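Local coordinates for protein mRNA interferase (Mycobacterium tuberculosis, PDB 6L2A) that probably acts as the toxin of a type II toxin-antitoxin system, an endonuclease of the PemK/MazF family that cleaves RNA, at residues 9-14 with 97-102; 30-35 with 50-55; 67-72 with 80-85. The protein carries 6 engineered substitutions. One frame throughout, in Å; residues are numbered along the deposited sequence.

All three interactions are antiparallel strand pairings in one curled sheet. Interaction 2 is the most deeply buried, close to the centre of the chain and lined mainly by valines. Interaction 1 adds strand 95-101 to the other side of strand 10-14, which itself bonds to strand 28-32 of interaction 2; it is partly open, with arginines and a proline exposed, and Ile-11, Trp-12 and Val-102 buried. Interaction 3 lies on the far side of strand 49-56, joined to interaction 2 through the bond from Gln-83 N to Pro-54 O, and relies chiefly on backbone bonds. Val-102 of interaction 1 meets Leu-69 of interaction 3. Interactions 2 and 3 also reach the second subunit.

Interaction 1: 9-14 with 97-102; sequences GEIWQV and RPIGRV
Residues Glu-10 to Gln-13 pair antiparallel with Arg-97 to Arg-101, their strand axes 4.3 Å apart at closest and 159° between directions, and a classic beta bulge interrupts the ladder. This is an outer pairing of the SH3-like barrel of MazF toxins. At the bulge Ile-99 and Gly-100 both face Ile-11, whose carbonyl oxygen accepts from Ile-99 N at 2.7 Å and, at greater length, from Gly-100 N. Gly-100 O receives Ile-11 N in return. Gly-9 starts the pairing: its O takes the N-H of Val-102, and at phi 92° a CB would be jammed against the preceding carbonyl O, so the place calls for glycine.

Trp-12 and Pro-98 form a non-hydrogen-bonded pair, close enough for the flat indole to lie against the proline. Pro-98 CB sits over the six-membered ring, 3.9 Å from the centroid of Trp-12, a CH-pi contact, while CD rests near CZ3. Proline serves well here because it offers a rigid, apolar surface and its backbone N has no hydrogen to satisfy. The indole N-H is held within its own strand: Trp-12 NE1 donates to Glu-10 OE2 at 2.8 Å, the oxygen lying almost in the ring plane. Arg-7 pairs with the other carboxylate oxygen, OE1, which fixes the acid further.

On the opposite face, Ile-11 CD1 meets Val-102 CG1 at 3.7 Å, the two side chains crossing at about a right angle, and Leu-76 packs on Ile-11 and Ile-99. At the Arg-97 end of the ladder, Gln-13 and Arg-97 run side by side, suited to solvent by their long polar chains. Gln-13 CG, anti to its backbone N (chi1 -170°), comes 4.0 Å from Arg-97 NH2. Gln-13 CB lies over one face of the Arg-97 guanidinium, 3.9 Å from NE.

Interaction 2: 30-35 with 50-55; sequences AVVVSN and ITVVPV
Thr-51 O is gripped by two donors from the 30-35 segment, both from the same face of its carbonyl plane: Val-33 N at 2.9 Å and, less closely, Ser-34 N at 3.3 Å. The chain is leaving the strand here, and this shared acceptor keeps consecutive N-H groups satisfied as it turns toward helix 36-45. Serine fits the turn because its hydroxyl, set between the backbone N and the carbonyl carbon (chi1 44°), returns to the neighbouring strand: Thr-51 N donates to Ser-34 OG at 3.2 Å, the N-H...O angle being 174°. Ser-34 OG is also bonded to Asn-39 OD1, and Val-33 O to Arg-8 NE. Asn-35, the N-cap of helix 36-45, accepts from Ala-38 N at OD1, while its ND2 bonds to His-117 O of the second subunit.

Farther along, Val-31 and Val-53 exchange two bonds as a hydrogen-bonded antiparallel pair, Val-31 N to Val-53 O and Val-53 N to Val-31 O. Pro-54 follows without an N-H, opposite Ala-30 in a non-hydrogen-bonded position where strand 28-32 calls for none. Strands 28-32 and 49-56 are central neighbours in the SH3-like barrel of the MazF family.

The side chains are mostly beta-branched, which favours extended backbone. Val-31 and Val-53 share a face, where Val-33 CG1 meets Val-53 CG2 at 3.7 Å and Val-31 CG2 meets Val-55 CG2; Leu-110 and Leu-114 of helix 104-117 cover it. On the other face, Ala-30 is small enough to bring its CB to 3.7 Å from Val-52 CB. At the end of the strand Val-32 CG1 touches Ile-50 CG2. Threonine combines the beta branch with a polar arm: Thr-51 CG2 packs against Val-33 CG2, while OG1 bonds to Ser-89 and to His-117 NE2 of the second subunit.

Interaction 3: 67-72 with 80-85; sequences VLLSAT and CKAQAE
Val-67 to Leu-69 and Cys-80 to Ala-82 are joined as an antiparallel beta ladder in the SH3-like barrel fold of the MazF family, on strands that precede and follow the short, weakly bonded helix 71-74 in the chain. Four backbone hydrogen bonds do most of the work. Val-67 and Ala-82 exchange two of them, with Ala-82 N to Val-67 O at 2.9 Å, and Leu-69 and Cys-80 exchange the other two, including the short bond from Leu-69 N to Cys-80 O at 2.6 Å. Between these hydrogen-bonded pairs, Leu-68 and Lys-81 form a non-hydrogen-bonded one. Lys-81 CA also comes within 3.1 Å of Val-67 O, a CA-H...O contact.

Apolar contact falls mainly on the face of Val-67, Leu-69, Cys-80 and Ala-82. Leu-69 CD1 reaches diagonally to Ala-82 CB at 4.0 Å, and alanine is compact enough to receive it. Leu-69 CG is anti to the carbonyl carbon (chi1 -57°), which puts it 4.1 Å from Ala-82 N. Val-55 of the neighbouring strand packs on both Leu-69 and Cys-80, and Val-67 packs on Gln-109 and Ala-113 of helix 104-117. On the face of Lys-81, Leu-68 CD1 rests 3.6 Å from Cys-80 O.

Polar groups are handled at the ends and on the reverse face. Lys-81 is extended beyond CG, a chain long enough to carry NZ to Lys-61 O and Gln-66 OE1. Ser-70, at the N-cap of the short helix, suits that place with its short hydroxyl: its OG accepts a weak bond from Thr-72 N, and Thr-72 OG1 donates to the same oxygen at 2.8 Å.

Interaction 1: 9-14 with 97-102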
# COMPACT_ATOMS: atom_id res chain seq x y z
N GLY A 9 -12.49 -1.74 -5.72
CA GLY A 9 -13.49 -2.55 -5.07
C GLY A 9 -13.71 -3.91 -5.69
O GLY A 9 -14.34 -4.76 -5.06
N GLU A 10 -13.21 -4.13 -6.90
CA GLU A 10 -13.29 -5.45 -7.50
C GLU A 10 -12.34 -6.41 -6.82
O GLU A 10 -11.28 -6.02 -6.31
CB GLU A 10 -12.97 -5.39 -8.99
CG GLU A 10 -14.03 -4.71 -9.84
CD GLU A 10 -13.75 -4.85 -11.33
OE1 GLU A 10 -14.71 -4.75 -12.12
OE2 GLU A 10 -12.57 -5.04 -11.70
N ILE A 11 -12.72 -7.69 -6.81
CA ILE A 11 -11.90 -8.76 -6.26
C ILE A 11 -11.31 -9.55 -7.42
O ILE A 11 -12.05 -10.08 -8.25
CB ILE A 11 -12.71 -9.67 -5.32
CG1 ILE A 11 -13.27 -8.85 -4.17
CG2 ILE A 11 -11.84 -10.81 -4.79
CD1 ILE A 11 -14.21 -9.61 -3.30
N TRP A 12 -9.99 -9.62 -7.47
CA TRP A 12 -9.27 -10.30 -8.53
C TRP A 12 -8.37 -11.38 -7.94
O TRP A 12 -7.83 -11.23 -6.84
CB TRP A 12 -8.41 -9.33 -9.34
CG TRP A 12 -9.17 -8.49 -10.31
CD1 TRP A 12 -10.08 -7.51 -10.02
CD2 TRP A 12 -9.07 -8.53 -11.74
NE1 TRP A 12 -10.56 -6.96 -11.18
CE2 TRP A 12 -9.96 -7.56 -12.25
CE3 TRP A 12 -8.33 -9.30 -12.64
CZ2 TRP A 12 -10.12 -7.34 -13.62
CZ3 TRP A 12 -8.49 -9.08 -14.00
CH2 TRP A 12 -9.38 -8.11 -14.47
N GLN A 13 -8.21 -12.47 -8.68
CA GLN A 13 -7.13 -13.40 -8.42
C GLN A 13 -5.84 -12.79 -8.95
O GLN A 13 -5.78 -12.37 -10.11
CB GLN A 13 -7.40 -14.75 -9.08
CG GLN A 13 -6.45 -15.86 -8.67
CD GLN A 13 -6.74 -16.41 -7.28
OE1 GLN A 13 -7.58 -15.88 -6.55
NE2 GLN A 13 -6.05 -17.48 -6.91
N VAL A 14 -4.81 -12.70 -8.10
CA VAL A 14 -3.58 -12.01 -8.46
C VAL A 14 -2.39 -12.90 -8.13
O VAL A 14 -2.46 -13.78 -7.27
CB VAL A 14 -3.44 -10.65 -7.75
CG1 VAL A 14 -4.63 -9.76 -8.05
CG2 VAL A 14 -3.27 -10.83 -6.25
N ARG A 97 -7.50 -12.96 -13.08
CA ARG A 97 -8.91 -13.03 -13.46
C ARG A 97 -9.74 -12.34 -12.39
O ARG A 97 -9.36 -12.34 -11.22
CB ARG A 97 -9.36 -14.49 -13.63
CG ARG A 97 -9.55 -15.23 -12.31
CD ARG A 97 -9.61 -16.74 -12.50
NE ARG A 97 -9.19 -17.43 -11.29
CZ ARG A 97 -9.99 -17.68 -10.26
NH1 ARG A 97 -11.26 -17.30 -10.29
NH2 ARG A 97 -9.52 -18.32 -9.19
N PRO A 98 -10.86 -11.73 -12.77
CA PRO A 98 -11.76 -11.16 -11.77
C PRO A 98 -12.63 -12.23 -11.13
O PRO A 98 -13.04 -13.20 -11.77
CB PRO A 98 -12.61 -10.18 -12.59
CG PRO A 98 -12.65 -10.79 -13.95
CD PRO A 98 -11.32 -11.49 -14.15
N ILE A 99 -12.90 -12.04 -9.85
CA ILE A 99 -13.69 -12.97 -9.07
C ILE A 99 -15.04 -12.38 -8.68
O ILE A 99 -16.06 -13.07 -8.72
CB ILE A 99 -12.91 -13.42 -7.81
CG1 ILE A 99 -11.65 -14.18 -8.23
CG2 ILE A 99 -13.78 -14.27 -6.90
CD1 ILE A 99 -10.71 -14.48 -7.07
N GLY A 100 -15.07 -11.11 -8.31
CA GLY A 100 -16.29 -10.45 -7.92
C GLY A 100 -16.06 -9.03 -7.47
O GLY A 100 -15.19 -8.34 -8.00
N ARG A 101 -16.82 -8.58 -6.48
CA ARG A 101 -16.77 -7.20 -6.03
C ARG A 101 -17.23 -7.12 -4.59
O ARG A 101 -18.14 -7.85 -4.19
CB ARG A 101 -17.65 -6.32 -6.92
CG ARG A 101 -17.39 -4.83 -6.84
CD ARG A 101 -18.52 -4.09 -7.53
NE ARG A 101 -19.78 -4.81 -7.38
CZ ARG A 101 -20.67 -4.55 -6.43
NH1 ARG A 101 -20.44 -3.59 -5.55
NH2 ARG A 101 -21.80 -5.25 -6.36
N VAL A 102 -16.61 -6.23 -3.82
CA VAL A 102 -17.13 -5.93 -2.49
C VAL A 102 -18.24 -4.90 -2.63
O VAL A 102 -18.28 -4.12 -3.58
CB VAL A 102 -16.01 -5.43 -1.55
CG1 VAL A 102 -14.84 -6.40 -1.56
CG2 VAL A 102 -15.56 -4.03 -1.93

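Interaction 2: 30-35 with 50-55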
# COMPACT_ATOMS: atom_id res chain seq x y z
N ALA A 30 -7.57 -10.61 -4.06
CA ALA A 30 -7.21 -9.31 -3.52
C ALA A 30 -8.21 -8.28 -4.01
O ALA A 30 -8.82 -8.44 -5.06
CB ALA A 30 -5.78 -8.91 -3.91
N VAL A 31 -8.36 -7.21 -3.23
CA VAL A 31 -9.27 -6.11 -3.55
C VAL A 31 -8.47 -4.97 -4.17
O VAL A 31 -7.47 -4.52 -3.60
CB VAL A 31 -10.01 -5.62 -2.29
CG1 VAL A 31 -11.01 -4.52 -2.66
CG2 VAL A 31 -10.71 -6.77 -1.59
N VAL A 32 -8.91 -4.50 -5.34
CA VAL A 32 -8.30 -3.33 -5.96
C VAL A 32 -8.65 -2.09 -5.15
O VAL A 32 -9.83 -1.81 -4.91
CB VAL A 32 -8.77 -3.19 -7.41
CG1 VAL A 32 -8.17 -1.94 -8.04
CG2 VAL A 32 -8.42 -4.44 -8.22
N VAL A 33 -7.63 -1.33 -4.74
CA VAL A 33 -7.87 -0.15 -3.93
C VAL A 33 -7.20 1.10 -4.51
O VAL A 33 -7.39 2.21 -4.00
CB VAL A 33 -7.42 -0.37 -2.47
CG1 VAL A 33 -8.24 -1.46 -1.82
CG2 VAL A 33 -5.93 -0.69 -2.41
N SER A 34 -6.42 0.93 -5.57
CA SER A 34 -5.95 2.11 -6.29
C SER A 34 -7.13 2.82 -6.95
O SER A 34 -8.12 2.18 -7.33
CB SER A 34 -4.89 1.73 -7.33
OG SER A 34 -5.26 0.58 -8.07
N ASN A 35 -7.04 4.14 -7.04
CA ASN A 35 -8.15 4.92 -7.59
C ASN A 35 -8.36 4.58 -9.07
O ASN A 35 -7.46 4.10 -9.76
CB ASN A 35 -7.91 6.42 -7.41
CG ASN A 35 -6.84 6.96 -8.33
OD1 ASN A 35 -7.10 7.27 -9.49
ND2 ASN A 35 -5.62 7.11 -7.82
N ILE A 50 -1.07 -1.50 -10.23
CA ILE A 50 -2.33 -1.48 -9.50
C ILE A 50 -2.00 -1.76 -8.04
O ILE A 50 -1.05 -2.47 -7.73
CB ILE A 50 -3.33 -2.52 -10.05
CG1 ILE A 50 -3.44 -2.40 -11.57
CG2 ILE A 50 -4.71 -2.36 -9.41
CD1 ILE A 50 -4.02 -1.09 -12.04
N THR A 51 -2.79 -1.18 -7.13
CA THR A 51 -2.61 -1.41 -5.71
C THR A 51 -3.76 -2.27 -5.21
O THR A 51 -4.92 -1.97 -5.48
CB THR A 51 -2.52 -0.10 -4.94
OG1 THR A 51 -1.40 0.66 -5.42
CG2 THR A 51 -2.35 -0.36 -3.46
N VAL A 52 -3.43 -3.35 -4.49
CA VAL A 52 -4.41 -4.33 -4.06
C VAL A 52 -4.26 -4.61 -2.58
O VAL A 52 -3.20 -4.41 -1.98
CB VAL A 52 -4.31 -5.65 -4.86
CG1 VAL A 52 -4.53 -5.40 -6.35
CG2 VAL A 52 -2.96 -6.32 -4.61
N VAL A 53 -5.34 -5.10 -1.98
CA VAL A 53 -5.37 -5.53 -0.59
C VAL A 53 -5.67 -7.03 -0.56
O VAL A 53 -6.77 -7.44 -0.96
CB VAL A 53 -6.40 -4.73 0.21
CG1 VAL A 53 -6.68 -5.39 1.54
CG2 VAL A 53 -5.91 -3.30 0.42
N PRO A 54 -4.74 -7.87 -0.12
CA PRO A 54 -4.97 -9.31 -0.14
C PRO A 54 -6.10 -9.73 0.79
O PRO A 54 -6.39 -9.07 1.79
CB PRO A 54 -3.63 -9.90 0.32
CG PRO A 54 -2.63 -8.82 0.07
CD PRO A 54 -3.37 -7.53 0.29
N VAL A 55 -6.72 -10.85 0.45
CA VAL A 55 -7.89 -11.37 1.14
C VAL A 55 -7.58 -12.79 1.60
O VAL A 55 -6.96 -13.56 0.86
CB VAL A 55 -9.13 -11.31 0.22
CG1 VAL A 55 -10.24 -12.14 0.78
CG2 VAL A 55 -9.58 -9.87 0.04

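Interaction 3: 67-72 with 80-85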
# COMPACT_ATOMS: atom_id res chain seq x y z
N VAL A 67 -11.11 -5.96 7.14
CA VAL A 67 -12.55 -5.82 6.88
C VAL A 67 -13.13 -7.17 6.52
O VAL A 67 -12.67 -7.82 5.57
CB VAL A 67 -12.83 -4.80 5.76
CG1 VAL A 67 -14.33 -4.68 5.53
CG2 VAL A 67 -12.24 -3.44 6.11
N LEU A 68 -14.16 -7.59 7.26
CA LEU A 68 -14.87 -8.82 6.94
C LEU A 68 -15.65 -8.66 5.65
O LEU A 68 -16.43 -7.71 5.49
CB LEU A 68 -15.81 -9.19 8.09
CG LEU A 68 -16.78 -10.36 7.90
CD1 LEU A 68 -16.03 -11.68 7.88
CD2 LEU A 68 -17.84 -10.36 8.99
N LEU A 69 -15.44 -9.59 4.71
CA LEU A 69 -16.11 -9.57 3.41
C LEU A 69 -17.06 -10.76 3.33
O LEU A 69 -16.62 -11.91 3.37
CB LEU A 69 -15.09 -9.62 2.27
CG LEU A 69 -14.04 -8.51 2.25
CD1 LEU A 69 -13.06 -8.71 1.10
CD2 LEU A 69 -14.70 -7.14 2.15
N SER A 70 -18.36 -10.47 3.21
CA SER A 70 -19.36 -11.53 3.20
C SER A 70 -19.33 -12.30 1.89
O SER A 70 -19.16 -11.73 0.81
CB SER A 70 -20.76 -10.93 3.42
OG SER A 70 -21.73 -11.64 2.67
N ALA A 71 -19.52 -13.62 1.99
CA ALA A 71 -19.51 -14.47 0.80
C ALA A 71 -20.67 -14.17 -0.14
O ALA A 71 -20.53 -14.30 -1.36
CB ALA A 71 -19.54 -15.95 1.21
N THR A 72 -21.81 -13.73 0.41
CA THR A 72 -23.02 -13.51 -0.38
C THR A 72 -22.90 -12.36 -1.38
O THR A 72 -23.86 -12.10 -2.10
CB THR A 72 -24.20 -13.26 0.56
OG1 THR A 72 -24.06 -11.97 1.18
CG2 THR A 72 -24.27 -14.33 1.64
N CYS A 80 -14.51 -13.92 4.15
CA CYS A 80 -13.08 -13.64 4.11
C CYS A 80 -12.85 -12.27 4.72
O CYS A 80 -13.79 -11.53 5.02
CB CYS A 80 -12.55 -13.70 2.68
SG CYS A 80 -12.52 -15.34 1.92
N LYS A 81 -11.58 -11.93 4.92
CA LYS A 81 -11.25 -10.60 5.40
C LYS A 81 -10.17 -9.99 4.51
O LYS A 81 -9.20 -10.67 4.14
CB LYS A 81 -10.80 -10.61 6.87
CG LYS A 81 -9.56 -11.42 7.17
CD LYS A 81 -9.15 -11.23 8.63
CE LYS A 81 -7.80 -11.87 8.92
NZ LYS A 81 -7.49 -11.86 10.37
N ALA A 82 -10.37 -8.73 4.14
CA ALA A 82 -9.35 -7.97 3.45
C ALA A 82 -8.33 -7.48 4.48
O ALA A 82 -8.71 -6.98 5.54
CB ALA A 82 -9.96 -6.78 2.71
N GLN A 83 -7.05 -7.65 4.17
CA GLN A 83 -5.97 -7.33 5.10
C GLN A 83 -5.26 -6.07 4.59
O GLN A 83 -4.33 -6.15 3.78
CB GLN A 83 -5.00 -8.49 5.21
CG GLN A 83 -5.64 -9.81 5.61
CD GLN A 83 -4.63 -10.93 5.70
OE1 GLN A 83 -4.45 -11.71 4.76
NE2 GLN A 83 -3.95 -11.02 6.84
N ALA A 84 -5.71 -4.91 5.06
CA ALA A 84 -5.12 -3.65 4.62
C ALA A 84 -3.66 -3.52 5.02
O ALA A 84 -2.91 -2.79 4.37
CB ALA A 84 -5.92 -2.46 5.16
N GLU A 85 -3.24 -4.21 6.09
CA GLU A 85 -1.83 -4.18 6.48
C GLU A 85 -0.94 -4.95 5.51
O GLU A 85 0.29 -4.85 5.62
CB GLU A 85 -1.66 -4.72 7.90
CG GLU A 85 -1.61 -6.24 8.03
CD GLU A 85 -2.97 -6.92 7.96
OE1 GLU A 85 -3.97 -6.25 7.62
OE2 GLU A 85 -3.04 -8.13 8.26